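Local coordinates for Syntaxin1 (Monosiga brevicollis, PDB 2XHE), which probably acts as a SNAP receptor (SNARE) protein of the syntaxin family, binding other SNAREs in membrane fusion, at residues Phe47-Arg52 with Arg105-Gln110. Numbering follows the deposited sequence.
Sequences FNRVKR and RADLKQ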
# COMPACT_ATOMS: atom_id res chain seq x y z
N PHE B 47 -22.33 21.16 1.71
CA PHE B 47 -22.52 19.99 0.85
C PHE B 47 -23.01 20.37 -0.54
O PHE B 47 -22.86 19.61 -1.51
CB PHE B 47 -23.43 18.96 1.52
CG PHE B 47 -22.78 18.24 2.65
CD1 PHE B 47 -22.05 17.08 2.41
CD2 PHE B 47 -22.87 18.73 3.94
CE1 PHE B 47 -21.44 16.42 3.45
CE2 PHE B 47 -22.26 18.06 4.98
CZ PHE B 47 -21.55 16.90 4.73
N ASN B 48 -23.60 21.56 -0.61
CA ASN B 48 -23.97 22.21 -1.86
C ASN B 48 -22.75 22.51 -2.73
O ASN B 48 -22.72 22.17 -3.92
CB ASN B 48 -24.65 23.52 -1.52
CG ASN B 48 -26.04 23.61 -2.09
OD1 ASN B 48 -26.84 22.68 -1.97
ND2 ASN B 48 -26.34 24.75 -2.70
N ARG B 49 -21.75 23.18 -2.15
CA ARG B 49 -20.56 23.54 -2.90
C ARG B 49 -19.85 22.30 -3.41
O ARG B 49 -19.38 22.27 -4.56
CB ARG B 49 -19.57 24.36 -2.06
CG ARG B 49 -20.15 25.28 -1.01
CD ARG B 49 -19.11 26.31 -0.61
NE ARG B 49 -19.03 27.36 -1.61
CZ ARG B 49 -19.69 28.51 -1.51
NH1 ARG B 49 -20.44 28.73 -0.43
NH2 ARG B 49 -19.60 29.44 -2.46
N VAL B 50 -19.73 21.27 -2.58
CA VAL B 50 -18.97 20.11 -3.04
C VAL B 50 -19.73 19.30 -4.10
O VAL B 50 -19.11 18.79 -5.05
CB VAL B 50 -18.30 19.28 -1.90
CG1 VAL B 50 -17.38 20.17 -1.07
CG2 VAL B 50 -19.30 18.60 -1.02
N LYS B 51 -21.05 19.21 -3.97
CA LYS B 51 -21.88 18.72 -5.07
C LYS B 51 -21.59 19.56 -6.32
O LYS B 51 -21.27 19.00 -7.38
CB LYS B 51 -23.37 18.81 -4.73
CG LYS B 51 -24.13 17.50 -4.90
CD LYS B 51 -23.93 16.90 -6.27
CE LYS B 51 -24.44 15.47 -6.31
NZ LYS B 51 -24.73 15.03 -7.71
N ARG B 52 -21.68 20.88 -6.19
CA ARG B 52 -21.36 21.79 -7.29
C ARG B 52 -19.99 21.49 -7.90
O ARG B 52 -19.88 21.36 -9.12
CB ARG B 52 -21.43 23.26 -6.84
CG ARG B 52 -22.16 24.19 -7.82
CD ARG B 52 -21.60 25.61 -7.86
NE ARG B 52 -21.28 26.16 -6.54
CZ ARG B 52 -22.15 26.33 -5.55
NH1 ARG B 52 -21.75 26.84 -4.39
NH2 ARG B 52 -23.42 25.98 -5.71
N ARG B 105 -12.62 27.01 -8.52
CA ARG B 105 -11.54 27.62 -7.78
C ARG B 105 -12.06 28.54 -6.67
O ARG B 105 -11.49 28.61 -5.58
CB ARG B 105 -10.54 28.34 -8.70
CG ARG B 105 -9.51 29.15 -7.93
CD ARG B 105 -8.18 29.19 -8.62
NE ARG B 105 -8.29 29.67 -9.99
CZ ARG B 105 -7.37 30.42 -10.58
NH1 ARG B 105 -6.27 30.79 -9.92
NH2 ARG B 105 -7.55 30.81 -11.84
N ALA B 106 -13.16 29.22 -6.94
CA ALA B 106 -13.71 30.14 -5.95
C ALA B 106 -14.44 29.39 -4.84
O ALA B 106 -14.41 29.81 -3.68
CB ALA B 106 -14.62 31.14 -6.62
N ASP B 107 -15.09 28.28 -5.20
CA ASP B 107 -15.75 27.46 -4.20
C ASP B 107 -14.69 26.82 -3.30
O ASP B 107 -14.87 26.76 -2.08
CB ASP B 107 -16.66 26.39 -4.83
CG ASP B 107 -17.99 26.95 -5.33
OD1 ASP B 107 -18.47 27.98 -4.81
OD2 ASP B 107 -18.58 26.34 -6.26
N LEU B 108 -13.59 26.36 -3.88
CA LEU B 108 -12.49 25.81 -3.08
C LEU B 108 -11.92 26.86 -2.12
O LEU B 108 -11.92 26.65 -0.91
CB LEU B 108 -11.37 25.24 -3.96
CG LEU B 108 -11.71 23.91 -4.64
CD1 LEU B 108 -10.56 23.43 -5.52
CD2 LEU B 108 -12.12 22.85 -3.62
N LYS B 109 -11.46 27.99 -2.66
CA LYS B 109 -10.94 29.08 -1.83
C LYS B 109 -11.90 29.43 -0.71
O LYS B 109 -11.49 29.60 0.44
CB LYS B 109 -10.58 30.32 -2.65
CG LYS B 109 -9.16 30.27 -3.21
CD LYS B 109 -8.84 31.47 -4.09
CE LYS B 109 -7.47 31.30 -4.76
NZ LYS B 109 -7.17 32.41 -5.72
N GLN B 110 -13.18 29.52 -1.03
CA GLN B 110 -14.19 29.85 -0.03
C GLN B 110 -14.15 28.83 1.12
O GLN B 110 -14.23 29.21 2.29
CB GLN B 110 -15.58 29.94 -0.67
CG GLN B 110 -16.75 30.17 0.31
CD GLN B 110 -16.51 31.33 1.27
OE1 GLN B 110 -15.77 32.27 0.97
NE2 GLN B 110 -17.15 31.27 2.44
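D107 is gripped by two arginines, R49 and R52, which lie one turn apart on the facing helix. Each carboxylate oxygen has its own main partner. NE of R52 donates to OD2 of D107 at 2.7 Å, on the syn side and close to the plane of the guanidinium. NH2 of R49 reaches OD1 of D107 at 3.0 Å, nearly along the C-O bond. Two weak bonds also end on OD1 of D107: one from NE of R49 (3.3 Å) and a longer one from NH1 of R52. The R49 guanidinium is turned 73° from the carboxylate plane, so the two groups do not form a flat, paired bridge. CG of Q110 packs over the centre of one face of this guanidinium, 3.8 Å from CZ of R49. NH1 of R52 lies over the rim of the opposite face. The R52 chain bends at chi2 and again at chi3 (-42°), where NE folds back beside CB, which brings it to OD2. D107 is buried, and the two arginines probably offset the cost of burying its charge. An alanine here removes both oxygens and would probably leave R49 and R52 without their shared countercharge, with the R52 guanidinium less fixed. R49 also has a long, weak ion pair with D45. The segments run roughly antiparallel, at 147°, with axes 10.1 Å apart, and this salt-bridge network ties helix 44-72 to helix 80-116 in the syntaxin N-terminal (Habc) bundle. V50 and L108 pack on helix 131-171; L108 also touches helix 214-237, as does R105.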